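Local coordinates for scaffolding protein (Clostridium cellulolyticum, PDB 1G43) that probably binds crystalline cellulose, serving as the family IIIa cellulose-binding domain of a cellulosomal scaffoldin, at residues A24-N30 against G110-T116; D142-I146 against A155-T159. One frame throughout, in Å; residues are numbered along the deposited sequence.

In the fold
Both contacts belong to one CBM3 domain with a beta-sandwich fold, and their centres lie about 13 Å apart. Contact 1 pairs two strands within one sheet. Contact 2 joins the loop before strand 147-150 to the chain that follows strand 153-155, at the edge of the other sheet. The two meet where the ring of Phe26 approaches Ile146, with Phe26 CD2 4.2 Å from Ile146 CD1. Neither contact supplies a ligand of the bound calcium ion, which is held by Thr48, Asp50, Asp127, Asn130 and Asp131. The ion is about 14 Å from the side chain of Ala24 and about 13 Å from that of Lys145.

Contact 1: residues A24-N30 against G110-T116; sequences ARFKVTN and GSIEIQT
Thr116 meets Ala24 with three hydrogen bonds, and two of them end on the same oxygen. Thr116 OG1 gives its hydrogen to Ala24 O over 2.7 Å, in the carbonyl plane and on a lone pair. Thr116 N bonds to Ala24 O from 36° above that plane. The first torsion of Thr116 (chi1 79°) puts OG1 between its own backbone N and carbonyl carbon, and from there it turns back to the neighbouring strand. Ala24 N completes the pair by donating to Thr116 O.

Phe26 faces Ile114 in the next hydrogen-bonded pair. Phe26 N is 2.9 Å from Ile114 O, and the return bond from Ile114 N to Phe26 O is 2.8 Å. The Phe26 ring rises from the sheet and packs on Leu43 of strand 41-47. Val28 and Ile112 form a third such pair, with Val28 CB 3.6 Å from Ile112 CG2. Val28 also touches Leu41 and Leu43.

This is regular antiparallel pairing within one sheet of the beta-sandwich. Ala24, Phe26, Val28, Ile112, Ile114 and Thr116 are buried on the face turned to the other sheet. The alternate residues carry polar side chains on the opposite face. Arg25 lays its extended chain across Gln115, with Arg25 CD 3.4 Å from Gln115 NE2 and the guanidinium and amide planes 54° apart. A water lies at the guanidinium edge, in its plane, and accepts from Arg25 NE. Lys27 bends at its outer torsions toward Glu113, where the salt bridge from Lys27 NZ to Glu113 OE1 is long, 3.7 Å. Glu113 OE2 is hydrogen-bonded to Tyr140. Thr29 OG1 and Ser111 OG share a hydrogen bond of 3.0 Å.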
loop_
_atom_site.group_PDB
_atom_site.type_symbol
_atom_site.label_atom_id
_atom_site.label_comp_id
_atom_site.label_asym_id
_atom_site.label_seq_id
_atom_site.Cartn_x
_atom_site.Cartn_y
_atom_site.Cartn_z
ATOM N N ALA A 24 -4.861 2.523 -4.330
ATOM C CA ALA A 24 -4.350 1.476 -3.461
ATOM C C ALA A 24 -4.719 1.872 -2.030
ATOM O O ALA A 24 -4.152 2.814 -1.472
ATOM C CB ALA A 24 -2.865 1.362 -3.599
ATOM N N ARG A 25 -5.677 1.168 -1.435
ATOM C CA ARG A 25 -6.098 1.490 -0.075
ATOM C C ARG A 25 -5.912 0.301 0.823
ATOM O O ARG A 25 -6.299 -0.803 0.482
ATOM C CB ARG A 25 -7.549 1.940 -0.086
ATOM C CG ARG A 25 -7.735 3.152 -1.004
ATOM C CD ARG A 25 -9.162 3.278 -1.421
ATOM N NE ARG A 25 -9.390 4.472 -2.219
ATOM C CZ ARG A 25 -10.559 4.765 -2.776
ATOM N NH1 ARG A 25 -11.590 3.952 -2.617
ATOM N NH2 ARG A 25 -10.692 5.866 -3.490
ATOM N N PHE A 26 -5.324 0.527 1.985
ATOM C CA PHE A 26 -5.061 -0.561 2.911
ATOM C C PHE A 26 -5.620 -0.342 4.297
ATOM O O PHE A 26 -5.620 0.773 4.809
ATOM C CB PHE A 26 -3.556 -0.774 3.085
ATOM C CG PHE A 26 -2.774 -0.749 1.821
ATOM C CD1 PHE A 26 -2.375 0.458 1.256
ATOM C CD2 PHE A 26 -2.406 -1.933 1.196
ATOM C CE1 PHE A 26 -1.612 0.484 0.077
ATOM C CE2 PHE A 26 -1.649 -1.919 0.023
ATOM C CZ PHE A 26 -1.249 -0.713 -0.540
ATOM N N LYS A 27 -6.102 -1.420 4.904
ATOM C CA LYS A 27 -6.560 -1.352 6.288
ATOM C C LYS A 27 -5.620 -2.355 6.948
ATOM O O LYS A 27 -5.732 -3.552 6.739
ATOM C CB LYS A 27 -8.023 -1.769 6.433
ATOM C CG LYS A 27 -8.673 -1.095 7.651
ATOM C CD LYS A 27 -10.041 -1.675 8.008
ATOM C CE LYS A 27 -11.157 -0.952 7.239
ATOM N NZ LYS A 27 -11.133 0.557 7.468
ATOM N N VAL A 28 -4.643 -1.843 7.687
ATOM C CA VAL A 28 -3.636 -2.661 8.341
ATOM C C VAL A 28 -3.971 -2.859 9.819
ATOM O O VAL A 28 -4.223 -1.892 10.553
ATOM C CB VAL A 28 -2.229 -2.003 8.210
ATOM C CG1 VAL A 28 -1.207 -2.785 9.009
ATOM C CG2 VAL A 28 -1.797 -1.948 6.740
ATOM N N THR A 29 -4.010 -4.125 10.239
ATOM C CA THR A 29 -4.320 -4.458 11.625
ATOM C C THR A 29 -3.148 -5.082 12.360
ATOM O O THR A 29 -2.539 -6.056 11.893
ATOM C CB THR A 29 -5.486 -5.411 11.713
ATOM O OG1 THR A 29 -6.651 -4.767 11.199
ATOM C CG2 THR A 29 -5.728 -5.807 13.164
ATOM N N ASN A 30 -2.840 -4.501 13.510
ATOM C CA ASN A 30 -1.747 -4.965 14.361
ATOM C C ASN A 30 -2.247 -6.212 15.068
ATOM O O ASN A 30 -3.063 -6.138 15.975
ATOM C CB ASN A 30 -1.392 -3.868 15.383
ATOM C CG ASN A 30 -0.164 -4.211 16.243
ATOM O OD1 ASN A 30 0.294 -5.363 16.308
ATOM N ND2 ASN A 30 0.360 -3.202 16.919
ATOM N N GLY A 110 -4.772 -2.669 17.104
ATOM C CA GLY A 110 -5.249 -1.459 16.440
ATOM C C GLY A 110 -5.248 -1.554 14.898
ATOM O O GLY A 110 -4.648 -2.462 14.308
ATOM N N SER A 111 -5.916 -0.600 14.245
ATOM C CA SER A 111 -5.992 -0.546 12.773
ATOM C C SER A 111 -5.635 0.813 12.192
ATOM O O SER A 111 -6.026 1.841 12.726
ATOM C CB SER A 111 -7.406 -0.847 12.288
ATOM O OG SER A 111 -7.691 -2.212 12.389
ATOM N N ILE A 112 -4.906 0.821 11.088
ATOM C CA ILE A 112 -4.617 2.069 10.424
ATOM C C ILE A 112 -5.147 1.954 8.987
ATOM O O ILE A 112 -4.917 0.951 8.307
ATOM C CB ILE A 112 -3.091 2.389 10.411
ATOM C CG1 ILE A 112 -2.863 3.760 9.747
ATOM C CG2 ILE A 112 -2.318 1.241 9.753
ATOM C CD1 ILE A 112 -1.393 4.159 9.664
ATOM N N GLU A 113 -5.879 2.967 8.540
ATOM C CA GLU A 113 -6.407 2.986 7.187
ATOM C C GLU A 113 -5.557 3.959 6.382
ATOM O O GLU A 113 -5.307 5.073 6.810
ATOM C CB GLU A 113 -7.866 3.415 7.173
ATOM C CG GLU A 113 -8.443 3.421 5.762
ATOM C CD GLU A 113 -9.928 3.749 5.713
ATOM O OE1 GLU A 113 -10.509 4.105 6.770
ATOM O OE2 GLU A 113 -10.515 3.650 4.616
ATOM N N ILE A 114 -5.105 3.516 5.216
ATOM C CA ILE A 114 -4.231 4.306 4.371
ATOM C C ILE A 114 -4.737 4.323 2.932
ATOM O O ILE A 114 -4.642 3.315 2.237
ATOM C CB ILE A 114 -2.823 3.706 4.407
ATOM C CG1 ILE A 114 -2.375 3.552 5.857
ATOM C CG2 ILE A 114 -1.858 4.585 3.648
ATOM C CD1 ILE A 114 -0.977 3.039 6.006
ATOM N N GLN A 115 -5.255 5.463 2.482
ATOM C CA GLN A 115 -5.799 5.569 1.131
ATOM C C GLN A 115 -4.886 6.373 0.270
ATOM O O GLN A 115 -4.610 7.528 0.552
ATOM C CB GLN A 115 -7.208 6.156 1.143
ATOM C CG GLN A 115 -8.162 5.297 1.984
ATOM C CD GLN A 115 -9.624 5.712 1.852
ATOM O OE1 GLN A 115 -10.018 6.802 2.251
ATOM N NE2 GLN A 115 -10.434 4.828 1.290
ATOM N N THR A 116 -4.421 5.724 -0.790
ATOM C CA THR A 116 -3.461 6.317 -1.694
ATOM C C THR A 116 -3.825 6.143 -3.159
ATOM O O THR A 116 -4.639 5.285 -3.544
ATOM C CB THR A 116 -2.066 5.668 -1.520
ATOM O OG1 THR A 116 -2.054 4.408 -2.208
ATOM C CG2 THR A 116 -1.749 5.406 -0.037
HETATM O O HOH W 1 -7.325 6.575 -2.304
#

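Contact 2: residues D142-I146 against A155-T159; sequences DWQKI and AYGST
Tyr156 reaches across to Asp142 and gives its hydroxyl hydrogen to the carboxylate. The bond from Tyr156 OH to Asp142 OD1 is short, 2.5 Å. OD1 lies at the ring edge, in the ring plane, but the hydroxyl meets it from well above the carboxylate plane.

The side chain of Gln144 bends at chi2 (89°), which brings its amide alongside Tyr156 and Gly157; the amide and ring planes are 52° apart. Gln144 OE1 comes to 3.7 Å from Tyr156 OH, while Gln144 NE2 lies 3.9 Å from Gly157 CA. Ser158 OG donates to the backbone Gln144 O over 2.7 Å. With CG1 of Ile146 between the backbone N and the carbonyl carbon (chi1 40°), and the next torsion off a staggered position, CD1 comes to the edge of the ring, 3.9 Å from Tyr156 CE2. Gly157 CA makes a CH...O contact with Ile146 O.

Ala155 and Tyr156 both pair with Ala148, a classic beta bulge at the edge of the five-stranded sheet. Strand 6-11 lies alongside, its Val8 touching both Ile146 and Tyr156, and Ile146 also packs on Tyr45 of strand 41-47.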
loop_
_atom_site.group_PDB
_atom_site.type_symbol
_atom_site.label_atom_id
_atom_site.label_comp_id
_atom_site.label_asym_id
_atom_site.label_seq_id
_atom_site.Cartn_x
_atom_site.Cartn_y
_atom_site.Cartn_z
ATOM N N ASP A 142 -9.429 -9.502 1.731
ATOM C CA ASP A 142 -8.121 -10.106 1.964
ATOM C C ASP A 142 -7.526 -10.355 0.594
ATOM O O ASP A 142 -7.984 -11.245 -0.116
ATOM C CB ASP A 142 -8.271 -11.446 2.679
ATOM C CG ASP A 142 -6.928 -12.122 2.948
ATOM O OD1 ASP A 142 -6.113 -11.605 3.760
ATOM O OD2 ASP A 142 -6.683 -13.187 2.339
ATOM N N TRP A 143 -6.530 -9.572 0.212
ATOM C CA TRP A 143 -5.910 -9.723 -1.093
ATOM C C TRP A 143 -4.423 -9.946 -0.817
ATOM O O TRP A 143 -3.695 -9.063 -0.355
ATOM C CB TRP A 143 -6.183 -8.464 -1.935
ATOM C CG TRP A 143 -5.508 -8.393 -3.292
ATOM C CD1 TRP A 143 -4.665 -7.416 -3.724
ATOM C CD2 TRP A 143 -5.647 -9.316 -4.393
ATOM N NE1 TRP A 143 -4.269 -7.666 -5.019
ATOM C CE2 TRP A 143 -4.854 -8.824 -5.452
ATOM C CE3 TRP A 143 -6.366 -10.505 -4.584
ATOM C CZ2 TRP A 143 -4.752 -9.478 -6.684
ATOM C CZ3 TRP A 143 -6.265 -11.165 -5.814
ATOM C CH2 TRP A 143 -5.464 -10.653 -6.844
ATOM N N GLN A 144 -3.998 -11.163 -1.111
ATOM C CA GLN A 144 -2.636 -11.623 -0.893
ATOM C C GLN A 144 -1.593 -11.162 -1.906
ATOM O O GLN A 144 -0.408 -11.527 -1.791
ATOM C CB GLN A 144 -2.652 -13.144 -0.871
ATOM C CG GLN A 144 -1.554 -13.735 -0.059
ATOM C CD GLN A 144 -1.957 -13.908 1.385
ATOM O OE1 GLN A 144 -3.108 -13.581 1.782
ATOM N NE2 GLN A 144 -1.024 -14.427 2.193
ATOM N N LYS A 145 -2.014 -10.389 -2.904
ATOM C CA LYS A 145 -1.064 -9.922 -3.910
ATOM C C LYS A 145 -0.403 -8.563 -3.592
ATOM O O LYS A 145 0.238 -7.934 -4.447
ATOM C CB LYS A 145 -1.710 -9.879 -5.300
ATOM C CG LYS A 145 -1.993 -11.233 -5.941
ATOM C CD LYS A 145 -0.752 -12.077 -6.001
ATOM C CE LYS A 145 -0.827 -13.128 -7.108
ATOM N NZ LYS A 145 -0.693 -12.476 -8.449
ATOM N N ILE A 146 -0.568 -8.101 -2.362
ATOM C CA ILE A 146 0.100 -6.877 -1.958
ATOM C C ILE A 146 0.916 -7.291 -0.748
ATOM O O ILE A 146 0.625 -8.313 -0.118
ATOM C CB ILE A 146 -0.891 -5.742 -1.638
ATOM C CG1 ILE A 146 -2.111 -6.267 -0.893
ATOM C CG2 ILE A 146 -1.283 -5.032 -2.932
ATOM C CD1 ILE A 146 -2.015 -6.097 0.604
ATOM N N ALA A 155 5.512 -9.514 6.630
ATOM C CA ALA A 155 4.572 -9.821 7.697
ATOM C C ALA A 155 3.222 -10.298 7.166
ATOM O O ALA A 155 2.467 -10.967 7.884
ATOM C CB ALA A 155 4.386 -8.595 8.590
ATOM N N TYR A 156 2.925 -9.944 5.914
ATOM C CA TYR A 156 1.664 -10.316 5.252
ATOM C C TYR A 156 1.805 -10.300 3.720
ATOM O O TYR A 156 2.562 -9.499 3.153
ATOM C CB TYR A 156 0.550 -9.354 5.651
ATOM C CG TYR A 156 -0.762 -9.576 4.918
ATOM C CD1 TYR A 156 -1.705 -10.509 5.372
ATOM C CD2 TYR A 156 -1.041 -8.880 3.734
ATOM C CE1 TYR A 156 -2.893 -10.748 4.653
ATOM C CE2 TYR A 156 -2.221 -9.107 3.006
ATOM C CZ TYR A 156 -3.138 -10.038 3.467
ATOM O OH TYR A 156 -4.280 -10.252 2.724
ATOM N N GLY A 157 1.089 -11.209 3.061
ATOM C CA GLY A 157 1.112 -11.272 1.613
ATOM C C GLY A 157 2.267 -11.989 0.939
ATOM O O GLY A 157 2.917 -12.862 1.513
ATOM N N SER A 158 2.524 -11.604 -0.305
ATOM C CA SER A 158 3.585 -12.216 -1.085
ATOM C C SER A 158 4.173 -11.203 -2.063
ATOM O O SER A 158 3.624 -10.112 -2.230
ATOM C CB SER A 158 3.020 -13.401 -1.856
ATOM O OG SER A 158 1.768 -13.034 -2.406
ATOM N N THR A 159 5.281 -11.577 -2.697
ATOM C CA THR A 159 5.960 -10.726 -3.659
ATOM C C THR A 159 6.070 -11.579 -4.933
ATOM O O THR A 159 6.076 -12.804 -4.841
ATOM C CB THR A 159 7.414 -10.415 -3.209
ATOM O OG1 THR A 159 8.176 -11.621 -3.271
ATOM C CG2 THR A 159 7.485 -9.925 -1.761
#